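Local coordinates for protein putative hydrolase (PDB 4HBS) that is of uncharacterised function but probably acts as a hydrolase, built as a five-bladed beta-propeller and related to the beta-fructosidase superfamily, at residues 73-78 and 98-103; 87-92 and 383-388; 220-225 and 240-245. One frame throughout, in Å; residues are numbered along the deposited sequence. Where two conformers were deposited one is given.

Interaction 1 (73-78 and 98-103); sequences WSFNDS and SIMVQT
Trp73 and Met100, a selenomethionine here, face each other as a hydrogen-bonded antiparallel pair, with Trp73 N giving a nearly straight bond to Met100 O (2.9 Å, 173°). Met100 N returns a more bent bond to Trp73 O. The ladder repeats two residues on, where Phe75 N donates to Ser98 O at 2.9 Å and Ser98 N donates to Phe75 O. Ser74 and Ile99 form the non-hydrogen-bonded pair between them. These strands, 71-75 and 98-102, are the two central members of a four-stranded antiparallel sheet within the beta-propeller.

The apolar contacts lie on the sheet face that carries Trp73, Phe75, Ser98 and Met100. Bends at chi2 and chi3 of Met100 bring CE over the Trp73 five-membered ring in a CH-pi contact, 3.7 Å from its centroid, with SE oblique to the same ring as a Met-aromatic contact. Met100 CB instead meets the rim of Phe75, at CE1 (4.1 Å).

One side-chain bond crosses the strands: the extended Gln102 chain carries its amide to the indole edge, where OE1 lies near the ring plane, 2.9 Å from Trp73 NE1. Gln102 NE2 bonds Tyr45 OH, while Ser98 OG pairs with Tyr80 OH.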
ATOM      1  N   TRP A  73       5.148   8.504   1.811  1.00 44.06           N
ATOM      2  CA  TRP A  73       4.503   7.339   2.430  1.00 42.30           C
ATOM      3  C   TRP A  73       3.112   7.714   2.861  1.00 45.05           C
ATOM      4  O   TRP A  73       2.972   8.743   3.525  1.00 46.22           O
ATOM      5  CB  TRP A  73       5.288   6.877   3.668  1.00 40.37           C
ATOM      6  CG  TRP A  73       6.647   6.357   3.372  1.00 41.78           C
ATOM      7  CD1 TRP A  73       7.738   7.079   2.975  1.00 45.57           C
ATOM      8  CD2 TRP A  73       7.095   5.011   3.540  1.00 41.37           C
ATOM      9  NE1 TRP A  73       8.832   6.257   2.860  1.00 45.24           N
ATOM     10  CE2 TRP A  73       8.473   4.986   3.223  1.00 46.13           C
ATOM     11  CE3 TRP A  73       6.456   3.807   3.884  1.00 41.73           C
ATOM     12  CZ2 TRP A  73       9.217   3.800   3.229  1.00 45.28           C
ATOM     13  CZ3 TRP A  73       7.198   2.637   3.906  1.00 43.05           C
ATOM     14  CH2 TRP A  73       8.561   2.640   3.583  1.00 44.70           C
ATOM     15  N   SER A  74       2.091   6.899   2.531  1.00 38.73           N
ATOM     16  CA  SER A  74       0.722   7.136   3.005  1.00 37.79           C
ATOM     17  C   SER A  74       0.259   5.952   3.825  1.00 42.76           C
ATOM     18  O   SER A  74       0.608   4.807   3.519  1.00 43.56           O
ATOM     19  CB  SER A  74      -0.250   7.407   1.863  1.00 39.93           C
ATOM     20  OG  SER A  74      -0.456   6.299   1.012  1.00 44.56           O
ATOM     21  N   PHE A  75      -0.517   6.224   4.875  1.00 38.71           N
ATOM     22  CA  PHE A  75      -1.028   5.198   5.772  1.00 37.63           C
ATOM     23  C   PHE A  75      -2.494   5.354   5.934  1.00 45.31           C
ATOM     24  O   PHE A  75      -3.029   6.453   5.772  1.00 46.46           O
ATOM     25  CB  PHE A  75      -0.351   5.271   7.159  1.00 38.55           C
ATOM     26  CG  PHE A  75       1.158   5.277   7.097  1.00 39.50           C
ATOM     27  CD1 PHE A  75       1.853   6.456   6.860  1.00 41.75           C
ATOM     28  CD2 PHE A  75       1.885   4.094   7.220  1.00 40.39           C
ATOM     29  CE1 PHE A  75       3.237   6.454   6.723  1.00 42.70           C
ATOM     30  CE2 PHE A  75       3.278   4.098   7.077  1.00 43.40           C
ATOM     31  CZ  PHE A  75       3.943   5.284   6.839  1.00 41.77           C
ATOM     32  N   ASN A  76      -3.148   4.248   6.295  1.00 42.51           N
ATOM     33  CA  ASN A  76      -4.574   4.172   6.572  1.00 41.37           C
ATOM     34  C   ASN A  76      -4.662   4.223   8.096  1.00 45.60           C
ATOM     35  O   ASN A  76      -3.892   4.996   8.699  1.00 48.04           O
ATOM     36  CB  ASN A  76      -5.172   2.901   5.917  1.00 38.53           C
ATOM     37  CG  ASN A  76      -5.210   2.951   4.405  1.00 47.81           C
ATOM     38  OD1 ASN A  76      -5.148   4.011   3.790  1.00 39.00           O
ATOM     39  ND2 ASN A  76      -5.304   1.798   3.765  1.00 41.40           N
ATOM     40  N   ASP A  77      -5.553   3.445   8.740  1.00 38.94           N
ATOM     41  CA  ASP A  77      -5.712   3.503  10.186  1.00 37.15           C
ATOM     42  C   ASP A  77      -4.372   3.270  10.878  1.00 42.15           C
ATOM     43  O   ASP A  77      -3.796   2.200  10.710  1.00 41.06           O
ATOM     44  CB  ASP A  77      -6.750   2.488  10.645  1.00 38.08           C
ATOM     45  CG  ASP A  77      -8.173   2.750  10.206  1.00 47.91           C
ATOM     46  OD1 ASP A  77      -8.404   3.754   9.493  1.00 49.17           O
ATOM     47  OD2 ASP A  77      -9.060   1.939  10.554  1.00 51.08           O
ATOM     48  N   SER A  78      -3.830   4.309  11.578  1.00 40.02           N
ATOM     49  CA  SER A  78      -2.529   4.237  12.254  1.00 39.97           C
ATOM     50  C   SER A  78      -2.578   4.758  13.677  1.00 42.92           C
ATOM     51  O   SER A  78      -3.289   5.709  13.943  1.00 42.79           O
ATOM     52  CB  SER A  78      -1.492   5.056  11.492  1.00 44.92           C
ATOM     53  OG  SER A  78      -1.230   4.542  10.201  1.00 56.35           O
ATOM     54  N   SER A  98      -2.960   9.199   7.276  1.00 43.08           N
ATOM     55  CA  SER A  98      -1.880  10.125   7.563  1.00 43.00           C
ATOM     56  C   SER A  98      -0.813   9.955   6.527  1.00 45.71           C
ATOM     57  O   SER A  98      -0.846   8.979   5.767  1.00 44.41           O
ATOM     58  CB  SER A  98      -1.315   9.892   8.962  1.00 45.64           C
ATOM     59  OG  SER A  98      -0.940   8.544   9.175  1.00 50.30           O
ATOM     60  N   ILE A  99       0.105  10.915   6.447  1.00 41.87           N
ATOM     61  CA  ILE A  99       1.177  10.857   5.472  1.00 41.21           C
ATOM     62  C   ILE A  99       2.512  11.200   6.140  1.00 43.96           C
ATOM     63  O   ILE A  99       2.567  11.679   7.281  1.00 44.73           O
ATOM     64  CB  ILE A  99       0.876  11.763   4.236  1.00 45.16           C
ATOM     65  CG1 ILE A  99       0.902  13.272   4.600  1.00 46.07           C
ATOM     66  CG2 ILE A  99      -0.463  11.349   3.572  1.00 45.33           C
ATOM     67  CD1 ILE A  99       0.616  14.249   3.463  1.00 48.53           C
HETATM   68  N   MSE A 100       3.578  10.916   5.413  1.00 39.01           N
HETATM   69  CA  MSE A 100       4.958  11.137   5.843  1.00 38.41           C
HETATM   70  C   MSE A 100       5.856  11.291   4.608  1.00 44.46           C
HETATM   71  O   MSE A 100       5.490  10.824   3.529  1.00 43.55           O
HETATM   72  CB  MSE A 100       5.392   9.928   6.713  1.00 38.52           C
HETATM   73  CG  MSE A 100       6.849   9.935   7.180  1.00 43.15           C
HETATM   74 SE   MSE A 100       7.989   8.937   6.038  0.75 47.69          SE
HETATM   75  CE  MSE A 100       7.551   7.292   6.605  1.00 42.87           C
ATOM     76  N   VAL A 101       6.998  11.983   4.761  1.00 43.99           N
ATOM     77  CA  VAL A 101       8.003  12.156   3.702  1.00 45.13           C
ATOM     78  C   VAL A 101       9.313  11.595   4.210  1.00 49.92           C
ATOM     79  O   VAL A 101       9.784  12.039   5.252  1.00 50.15           O
ATOM     80  CB  VAL A 101       8.209  13.630   3.238  1.00 49.95           C
ATOM     81  CG1 VAL A 101       9.257  13.687   2.130  1.00 50.58           C
ATOM     82  CG2 VAL A 101       6.907  14.268   2.768  1.00 49.53           C
ATOM     83  N   GLN A 102       9.902  10.636   3.487  1.00 46.42           N
ATOM     84  CA  GLN A 102      11.201  10.070   3.832  1.00 46.71           C
ATOM     85  C   GLN A 102      12.241  10.774   3.014  1.00 53.91           C
ATOM     86  O   GLN A 102      12.132  10.758   1.791  1.00 54.86           O
ATOM     87  CB  GLN A 102      11.239   8.577   3.535  1.00 46.86           C
ATOM     88  CG  GLN A 102      12.597   7.910   3.776  1.00 53.78           C
ATOM     89  CD  GLN A 102      12.652   6.498   3.282  1.00 65.01           C
ATOM     90  OE1 GLN A 102      11.719   5.987   2.678  1.00 61.23           O
ATOM     91  NE2 GLN A 102      13.775   5.853   3.481  1.00 59.85           N
ATOM     92  N   THR A 103      13.267  11.362   3.660  1.00 51.38           N
ATOM     93  CA  THR A 103      14.364  12.038   2.965  1.00 52.41           C
ATOM     94  C   THR A 103      15.561  11.092   2.874  1.00 58.09           C
ATOM     95  O   THR A 103      15.645  10.156   3.667  1.00 56.49           O
ATOM     96  CB  THR A 103      14.750  13.315   3.719  1.00 55.27           C
ATOM     97  OG1 THR A 103      15.077  12.970   5.072  1.00 55.52           O
ATOM     98  CG2 THR A 103      13.655  14.355   3.690  1.00 50.34           C
TER

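Interaction 2 (87-92 and 383-388)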
ATOM      1  N   ARG A  87       7.894  -2.773  24.299  1.00 47.06           N
ATOM      2  CA  ARG A  87       7.008  -2.569  23.150  1.00 44.60           C
ATOM      3  C   ARG A  87       5.535  -2.742  23.530  1.00 47.43           C
ATOM      4  O   ARG A  87       4.799  -3.421  22.829  1.00 47.61           O
ATOM      5  CB  ARG A  87       7.399  -3.524  22.000  1.00 40.89           C
ATOM      6  CG  ARG A  87       8.770  -3.249  21.413  1.00 40.92           C
ATOM      7  CD  ARG A  87       8.811  -1.950  20.636  1.00 42.98           C
ATOM      8  NE  ARG A  87       7.931  -1.983  19.471  1.00 40.41           N
ATOM      9  CZ  ARG A  87       7.512  -0.914  18.790  1.00 59.17           C
ATOM     10  NH1 ARG A  87       7.872   0.311  19.167  1.00 46.95           N
ATOM     11  NH2 ARG A  87       6.719  -1.062  17.729  1.00 46.18           N
ATOM     12  N   SER A  88       5.122  -2.142  24.651  1.00 43.13           N
ATOM     13  CA  SER A  88       3.761  -2.220  25.147  1.00 41.93           C
ATOM     14  C   SER A  88       3.093  -0.927  24.778  1.00 46.36           C
ATOM     15  O   SER A  88       3.464   0.100  25.324  1.00 48.52           O
ATOM     16  CB  SER A  88       3.771  -2.454  26.655  1.00 46.86           C
ATOM     17  OG  SER A  88       2.466  -2.606  27.186  1.00 57.86           O
ATOM     18  N   ARG A  89       2.197  -0.930  23.776  1.00 41.16           N
ATOM     19  CA  ARG A  89       1.566   0.311  23.321  1.00 40.31           C
ATOM     20  C   ARG A  89       0.700   0.922  24.417  1.00 47.62           C
ATOM     21  O   ARG A  89      -0.055   0.214  25.075  1.00 47.98           O
ATOM     22  CB  ARG A  89       0.755   0.076  22.042  1.00 36.50           C
ATOM     23  CG  ARG A  89      -0.114   1.280  21.556  1.00 38.24           C
ATOM     24  CD  ARG A  89      -0.186   1.366  20.035  1.00 38.00           C
ATOM     25  NE  ARG A  89      -0.383   0.042  19.436  1.00 46.72           N
ATOM     26  CZ  ARG A  89       0.250  -0.456  18.368  1.00 60.02           C
ATOM     27  NH1 ARG A  89       1.141   0.282  17.704  1.00 27.87           N
ATOM     28  NH2 ARG A  89      -0.006  -1.694  17.951  1.00 62.37           N
ATOM     29  N   GLY A  90       0.849   2.234  24.598  1.00 45.82           N
ATOM     30  CA  GLY A  90       0.128   3.006  25.595  1.00 47.23           C
ATOM     31  C   GLY A  90      -0.938   3.883  24.970  1.00 53.65           C
ATOM     32  O   GLY A  90      -1.654   3.434  24.068  1.00 53.09           O
ATOM     33  N   ASN A  91      -1.033   5.154  25.425  1.00 52.11           N
ATOM     34  CA  ASN A  91      -2.050   6.082  24.944  1.00 52.28           C
ATOM     35  C   ASN A  91      -1.803   6.525  23.503  1.00 56.27           C
ATOM     36  O   ASN A  91      -0.816   7.204  23.242  1.00 56.55           O
ATOM     37  CB  ASN A  91      -2.152   7.307  25.858  1.00 56.98           C
ATOM     38  CG  ASN A  91      -2.650   7.004  27.254  1.00 87.41           C
ATOM     39  OD1 ASN A  91      -3.336   6.001  27.504  1.00 83.69           O
ATOM     40  ND2 ASN A  91      -2.380   7.907  28.186  1.00 82.79           N
ATOM     41  N   CYS A  92      -2.733   6.152  22.570  1.00 52.36           N
ATOM     42  CA  CYS A  92      -2.641   6.468  21.138  1.00 50.89           C
ATOM     43  C   CYS A  92      -3.948   6.970  20.553  1.00 50.14           C
ATOM     44  O   CYS A  92      -5.028   6.662  21.038  1.00 50.09           O
ATOM     45  CB  CYS A  92      -2.162   5.248  20.354  1.00 51.22           C
ATOM     46  SG  CYS A  92      -0.450   4.769  20.683  1.00 56.21           S
ATOM     47  N   TRP A 383      -8.053  -5.123  21.405  0.50 41.21           N
ATOM     48  CA  TRP A 383      -7.420  -4.720  22.663  0.50 40.08           C
ATOM     49  C   TRP A 383      -5.993  -5.214  22.782  0.50 46.42           C
ATOM     50  O   TRP A 383      -5.209  -4.617  23.521  0.50 47.42           O
ATOM     51  CB  TRP A 383      -8.228  -5.201  23.891  0.50 38.17           C
ATOM     52  CG  TRP A 383      -8.642  -6.655  23.926  0.50 38.14           C
ATOM     53  CD1 TRP A 383      -8.042  -7.668  24.621  0.50 41.26           C
ATOM     54  CD2 TRP A 383      -9.838  -7.209  23.371  0.50 37.42           C
ATOM     55  NE1 TRP A 383      -8.761  -8.830  24.480  0.50 40.26           N
ATOM     56  CE2 TRP A 383      -9.883  -8.570  23.736  0.50 41.43           C
ATOM     57  CE3 TRP A 383     -10.866  -6.694  22.577  0.50 37.71           C
ATOM     58  CZ2 TRP A 383     -10.910  -9.417  23.315  0.50 40.78           C
ATOM     59  CZ3 TRP A 383     -11.872  -7.536  22.162  0.50 39.05           C
ATOM     60  CH2 TRP A 383     -11.889  -8.877  22.533  0.50 40.29           C
ATOM     61  N   ASP A 384      -5.633  -6.273  22.029  1.00 43.06           N
ATOM     62  CA  ASP A 384      -4.296  -6.862  22.092  1.00 42.68           C
ATOM     63  C   ASP A 384      -3.241  -5.976  21.378  1.00 46.41           C
ATOM     64  O   ASP A 384      -2.055  -6.303  21.431  1.00 47.47           O
ATOM     65  CB  ASP A 384      -4.291  -8.306  21.567  1.00 44.28           C
ATOM     66  CG  ASP A 384      -5.011  -9.273  22.501  1.00 54.06           C
ATOM     67  OD1 ASP A 384      -4.985  -9.047  23.728  1.00 55.83           O
ATOM     68  OD2 ASP A 384      -5.547 -10.279  22.010  1.00 59.95           O
ATOM     69  N   ASN A 385      -3.659  -4.826  20.783  1.00 40.92           N
ATOM     70  CA  ASN A 385      -2.776  -3.812  20.228  1.00 39.26           C
ATOM     71  C   ASN A 385      -2.279  -2.882  21.345  1.00 42.80           C
ATOM     72  O   ASN A 385      -1.540  -1.964  21.032  1.00 42.08           O
ATOM     73  CB  ASN A 385      -3.508  -2.980  19.139  1.00 34.73           C
ATOM     74  CG  ASN A 385      -3.875  -3.783  17.915  1.00 49.43           C
ATOM     75  OD1 ASN A 385      -3.007  -4.315  17.203  1.00 43.04           O
ATOM     76  ND2 ASN A 385      -5.163  -3.893  17.635  1.00 42.04           N
ATOM     77  N   PHE A 386      -2.679  -3.110  22.650  1.00 40.15           N
ATOM     78  CA  PHE A 386      -2.269  -2.269  23.793  1.00 40.33           C
ATOM     79  C   PHE A 386      -1.914  -3.037  25.064  1.00 46.64           C
ATOM     80  O   PHE A 386      -2.324  -4.181  25.256  1.00 47.23           O
ATOM     81  CB  PHE A 386      -3.424  -1.330  24.198  1.00 41.53           C
ATOM     82  CG  PHE A 386      -4.092  -0.575  23.082  1.00 41.62           C
ATOM     83  CD1 PHE A 386      -5.101  -1.165  22.331  1.00 43.33           C
ATOM     84  CD2 PHE A 386      -3.761   0.751  22.823  1.00 42.95           C
ATOM     85  CE1 PHE A 386      -5.719  -0.473  21.301  1.00 42.80           C
ATOM     86  CE2 PHE A 386      -4.398   1.452  21.805  1.00 44.58           C
ATOM     87  CZ  PHE A 386      -5.355   0.824  21.033  1.00 41.84           C
ATOM     88  N   ASN A 387      -1.216  -2.331  25.968  1.00 43.60           N
ATOM     89  CA  ASN A 387      -0.920  -2.675  27.355  1.00 44.73           C
ATOM     90  C   ASN A 387      -0.282  -4.038  27.687  1.00 51.16           C
ATOM     91  O   ASN A 387      -0.259  -4.391  28.864  1.00 53.96           O
ATOM     92  CB  ASN A 387      -2.214  -2.566  28.158  1.00 43.14           C
ATOM     93  CG  ASN A 387      -2.750  -1.152  28.224  1.00 53.31           C
ATOM     94  OD1 ASN A 387      -2.021  -0.166  28.058  1.00 48.49           O
ATOM     95  ND2 ASN A 387      -4.032  -1.012  28.458  1.00 38.93           N
ATOM     96  N   ALA A 388       0.248  -4.771  26.734  1.00 46.59           N
ATOM     97  CA  ALA A 388       0.929  -6.038  27.022  1.00 46.90           C
ATOM     98  C   ALA A 388       2.259  -6.002  26.365  1.00 52.28           C
ATOM     99  O   ALA A 388       2.374  -5.385  25.300  1.00 51.73           O
ATOM    100  CB  ALA A 388       0.131  -7.212  26.484  1.00 46.96           C
TER
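A two-stranded antiparallel hairpin, 82-84 with 88-93, is joined through Ser88, Arg89 and Gly90 to residues 385-388, where a short 3-10 segment ends at Asn385 and runs into a loop. Arg89 touches this part of the chain with both its backbone and its side chain. Its carbonyl oxygen accepts an almost linear bond from Asn387 N, which lies in the carbonyl plane (2.9 Å, 177°). The Arg89 side chain runs alongside Asn385, pointing the same way, and NE donates to the Asn385 carbonyl oxygen at 2.8 Å. That oxygen sits slightly out of the guanidinium plane. Farther out, Arg89 NH1 is bonded to Asn56 OD1, which ties the same guanidinium to a further part of the chain.

At the start of strand 88-93, Arg87 and Ser88 both face Asn84 in a G1 beta bulge. With OG anti to the backbone N (chi1 -177°), Ser88 makes a weak bond from OG to Ala388 O at 3.4 Å. Ser391 OG is a second donor to Ala388 O and also accepts from Arg89 N, so one hydroxyl braces both segments.

Phe386 adds an apolar contact, its CD2 lying 3.9 Å from Arg89 CG. Separately, Gly90 O approaches that ring at the edge, 3.6 Å from Phe386 CD2. The Phe386 ring is turned 76° from the Arg89 guanidinium, and it also meets the ring of Phe79.

Interaction 3 (220-225 and 240-245); sequences HTLGYG and TTSNYK
Thr240 directs its methyl group at the ring of Tyr224, the two side chains crossing obliquely. CG2 of Thr240 lies over one face of the phenol in a CH-pi contact, 3.8 Å from the centroid and 17° off the ring normal. It is displaced toward the rim, where CD1 and CE1 of Tyr224 are its nearest atoms. The Thr240 rotamer explains this: OG1 is anti to the backbone N (chi1 -161°), which places CG2 between the backbone N and the carbonyl carbon and turns it to the ring. OG1 lies instead beside the backbone of Gly223, 3.0 Å from Gly223 N, while Thr240 CB packs on the Gly223 carbonyl.

Leu222, two residues before Tyr224, adds a second apolar contact. Its CB is 4.1 Å from Thr240 CG2, and its CD2 reaches Ser242 CB at 3.7 Å. The Ser242 hydroxyl has its hydrogen bond elsewhere, with Glu284 of helix 280-285.

The contact joins two parts of the propeller: residues 220-225 lie in the connection from strand 210-218 of one sheet to strand 227-230 of the next, and Thr240 and Ser242 lie on strand 236-242, which enters a hairpin through a type I' turn from Ser242 to Lys245. An alanine at Tyr224 would probably leave the Thr240 methyl without its aromatic cover and open a gap beside Tyr262 and Pro278. The side-chain packing is thus largely a matter of apolar shape: methyl over aromatic face, and Leu222 CD2 against Ser242 CB.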
ATOM      1  N   HIS A 220     -17.722   5.662  -7.748  1.00 59.66           N
ATOM      2  CA  HIS A 220     -17.510   4.306  -8.199  1.00 59.09           C
ATOM      3  C   HIS A 220     -17.389   3.346  -7.043  1.00 59.95           C
ATOM      4  O   HIS A 220     -16.697   3.617  -6.060  1.00 58.45           O
ATOM      5  CB  HIS A 220     -16.223   4.204  -9.064  1.00 60.03           C
ATOM      6  CG  HIS A 220     -16.233   4.993 -10.341  1.00 65.13           C
ATOM      7  ND1 HIS A 220     -17.367   5.663 -10.787  1.00 68.46           N
ATOM      8  CD2 HIS A 220     -15.235   5.206 -11.230  1.00 66.98           C
ATOM      9  CE1 HIS A 220     -17.014   6.267 -11.911  1.00 68.65           C
ATOM     10  NE2 HIS A 220     -15.739   6.026 -12.210  1.00 68.33           N
ATOM     11  N   THR A 221     -17.974   2.174  -7.239  1.00 55.47           N
ATOM     12  CA  THR A 221     -17.977   1.055  -6.299  1.00 53.33           C
ATOM     13  C   THR A 221     -16.607   0.339  -6.379  1.00 55.98           C
ATOM     14  O   THR A 221     -16.068  -0.064  -5.350  1.00 54.42           O
ATOM     15  CB  THR A 221     -19.201   0.161  -6.641  1.00 55.44           C
ATOM     16  OG1 THR A 221     -20.291   0.656  -5.880  1.00 49.77           O
ATOM     17  CG2 THR A 221     -18.977  -1.333  -6.385  1.00 55.08           C
ATOM     18  N   LEU A 222     -16.064   0.189  -7.606  1.00 52.71           N
ATOM     19  CA  LEU A 222     -14.776  -0.450  -7.856  1.00 51.87           C
ATOM     20  C   LEU A 222     -13.655   0.569  -7.595  1.00 55.03           C
ATOM     21  O   LEU A 222     -13.813   1.756  -7.890  1.00 55.34           O
ATOM     22  CB  LEU A 222     -14.712  -0.973  -9.308  1.00 53.40           C
ATOM     23  CG  LEU A 222     -15.829  -1.945  -9.742  1.00 59.19           C
ATOM     24  CD1 LEU A 222     -15.991  -1.952 -11.249  1.00 61.09           C
ATOM     25  CD2 LEU A 222     -15.561  -3.352  -9.241  1.00 60.34           C
ATOM     26  N   GLY A 223     -12.548   0.105  -7.033  1.00 50.14           N
ATOM     27  CA  GLY A 223     -11.426   0.964  -6.687  1.00 48.91           C
ATOM     28  C   GLY A 223     -10.361   1.088  -7.749  1.00 54.06           C
ATOM     29  O   GLY A 223      -9.197   0.834  -7.450  1.00 54.38           O
ATOM     30  N   TYR A 224     -10.728   1.469  -9.006  1.00 50.73           N
ATOM     31  CA  TYR A 224      -9.734   1.646 -10.079  1.00 50.48           C
ATOM     32  C   TYR A 224      -8.734   2.689  -9.645  1.00 57.18           C
ATOM     33  O   TYR A 224      -9.141   3.795  -9.280  1.00 58.29           O
ATOM     34  CB  TYR A 224     -10.376   2.060 -11.403  1.00 51.54           C
ATOM     35  CG  TYR A 224     -11.144   0.959 -12.091  1.00 52.57           C
ATOM     36  CD1 TYR A 224     -10.483  -0.062 -12.763  1.00 54.45           C
ATOM     37  CD2 TYR A 224     -12.538   0.986 -12.154  1.00 53.77           C
ATOM     38  CE1 TYR A 224     -11.186  -1.047 -13.458  1.00 55.92           C
ATOM     39  CE2 TYR A 224     -13.251   0.003 -12.838  1.00 55.33           C
ATOM     40  CZ  TYR A 224     -12.571  -1.022 -13.479  1.00 61.80           C
ATOM     41  OH  TYR A 224     -13.247  -1.991 -14.183  1.00 62.86           O
ATOM     42  N   GLY A 225      -7.462   2.311  -9.599  1.00 54.54           N
ATOM     43  CA  GLY A 225      -6.383   3.195  -9.180  1.00 54.64           C
ATOM     44  C   GLY A 225      -5.813   2.924  -7.799  1.00 58.19           C
ATOM     45  O   GLY A 225      -4.885   3.631  -7.384  1.00 57.70           O
ATOM     46  N   THR A 240      -7.845  -2.685 -10.108  1.00 47.95           N
ATOM     47  CA  THR A 240      -8.732  -2.970  -8.983  1.00 47.73           C
ATOM     48  C   THR A 240      -9.083  -4.429  -9.002  1.00 53.90           C
ATOM     49  O   THR A 240      -8.824  -5.107 -10.002  1.00 55.10           O
ATOM     50  CB  THR A 240     -10.014  -2.093  -9.009  1.00 53.82           C
ATOM     51  OG1 THR A 240     -10.610  -2.091  -7.694  1.00 55.79           O
ATOM     52  CG2 THR A 240     -11.030  -2.528 -10.093  1.00 50.01           C
ATOM     53  N   THR A 241      -9.662  -4.913  -7.899  1.00 50.19           N
ATOM     54  CA  THR A 241     -10.176  -6.262  -7.800  1.00 50.61           C
ATOM     55  C   THR A 241     -11.576  -6.211  -7.259  1.00 54.91           C
ATOM     56  O   THR A 241     -11.951  -5.260  -6.573  1.00 53.11           O
ATOM     57  CB  THR A 241      -9.294  -7.191  -6.947  1.00 61.26           C
ATOM     58  OG1 THR A 241      -8.995  -6.581  -5.692  1.00 59.62           O
ATOM     59  CG2 THR A 241      -8.024  -7.602  -7.660  1.00 61.44           C
ATOM     60  N   SER A 242     -12.360  -7.218  -7.626  1.00 54.23           N
ATOM     61  CA  SER A 242     -13.730  -7.439  -7.172  1.00 54.89           C
ATOM     62  C   SER A 242     -13.900  -8.955  -7.091  1.00 59.70           C
ATOM     63  O   SER A 242     -13.804  -9.606  -8.125  1.00 60.77           O
ATOM     64  CB  SER A 242     -14.728  -6.795  -8.133  1.00 60.02           C
ATOM     65  OG  SER A 242     -16.039  -6.773  -7.585  1.00 70.20           O
ATOM     66  N   ASN A 243     -14.036  -9.527  -5.875  1.00 55.47           N
ATOM     67  CA  ASN A 243     -14.116 -10.990  -5.676  1.00 56.08           C
ATOM     68  C   ASN A 243     -12.887 -11.686  -6.297  1.00 59.59           C
ATOM     69  O   ASN A 243     -13.010 -12.663  -7.045  1.00 59.83           O
ATOM     70  CB  ASN A 243     -15.427 -11.580  -6.212  1.00 60.46           C
ATOM     71  CG  ASN A 243     -16.569 -11.347  -5.285  1.00 88.21           C
ATOM     72  OD1 ASN A 243     -16.974 -12.250  -4.542  1.00 90.76           O
ATOM     73  ND2 ASN A 243     -17.097 -10.128  -5.281  1.00 75.51           N
ATOM     74  N   TYR A 244     -11.699 -11.125  -5.993  1.00 55.18           N
ATOM     75  CA  TYR A 244     -10.385 -11.599  -6.416  1.00 54.83           C
ATOM     76  C   TYR A 244     -10.197 -11.688  -7.959  1.00 59.70           C
ATOM     77  O   TYR A 244      -9.320 -12.417  -8.421  1.00 60.13           O
ATOM     78  CB  TYR A 244     -10.072 -12.935  -5.747  1.00 56.29           C
ATOM     79  CG  TYR A 244     -10.172 -12.870  -4.242  1.00 57.80           C
ATOM     80  CD1 TYR A 244      -9.150 -12.319  -3.480  1.00 58.85           C
ATOM     81  CD2 TYR A 244     -11.317 -13.304  -3.581  1.00 59.08           C
ATOM     82  CE1 TYR A 244      -9.249 -12.224  -2.090  1.00 59.30           C
ATOM     83  CE2 TYR A 244     -11.427 -13.223  -2.192  1.00 59.36           C
ATOM     84  CZ  TYR A 244     -10.406 -12.645  -1.451  1.00 67.14           C
ATOM     85  OH  TYR A 244     -10.484 -12.587  -0.071  1.00 67.76           O
ATOM     86  N   LYS A 245     -10.963 -10.889  -8.737  1.00 56.23           N
ATOM     87  CA  LYS A 245     -10.837 -10.799 -10.198  1.00 56.59           C
ATOM     88  C   LYS A 245     -10.227  -9.458 -10.462  1.00 60.34           C
ATOM     89  O   LYS A 245     -10.723  -8.484  -9.911  1.00 60.12           O
ATOM     90  CB  LYS A 245     -12.193 -10.964 -10.888  1.00 59.19           C
ATOM     91  CG  LYS A 245     -12.603 -12.425 -10.979  1.00 66.53           C
ATOM     92  CD  LYS A 245     -14.102 -12.650 -10.907  1.00 74.45           C
ATOM     93  CE  LYS A 245     -14.439 -14.039 -10.423  1.00 85.62           C
ATOM     94  NZ  LYS A 245     -14.434 -14.133  -8.931  1.00 96.78           N
TER

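The three contacts are separate parts of one propeller chain. Interactions 1 and 2 interlock along the chain, strand 88-93 being followed by strand 98-102 and their segments alternating; their centres lie 21 Å apart, with nearest atoms about 7 Å. Interaction 3 falls later than interaction 1 and between the two segments of interaction 2, its centre 23 Å and 34 Å from theirs. No active site is established, but a glycerol, probably from the crystallisation liquor, lies about 3 Å from the Gln102 side chain in interaction 1, and one likewise about 3 Å from that of Asn385 in interaction 2; such molecules may mark pockets.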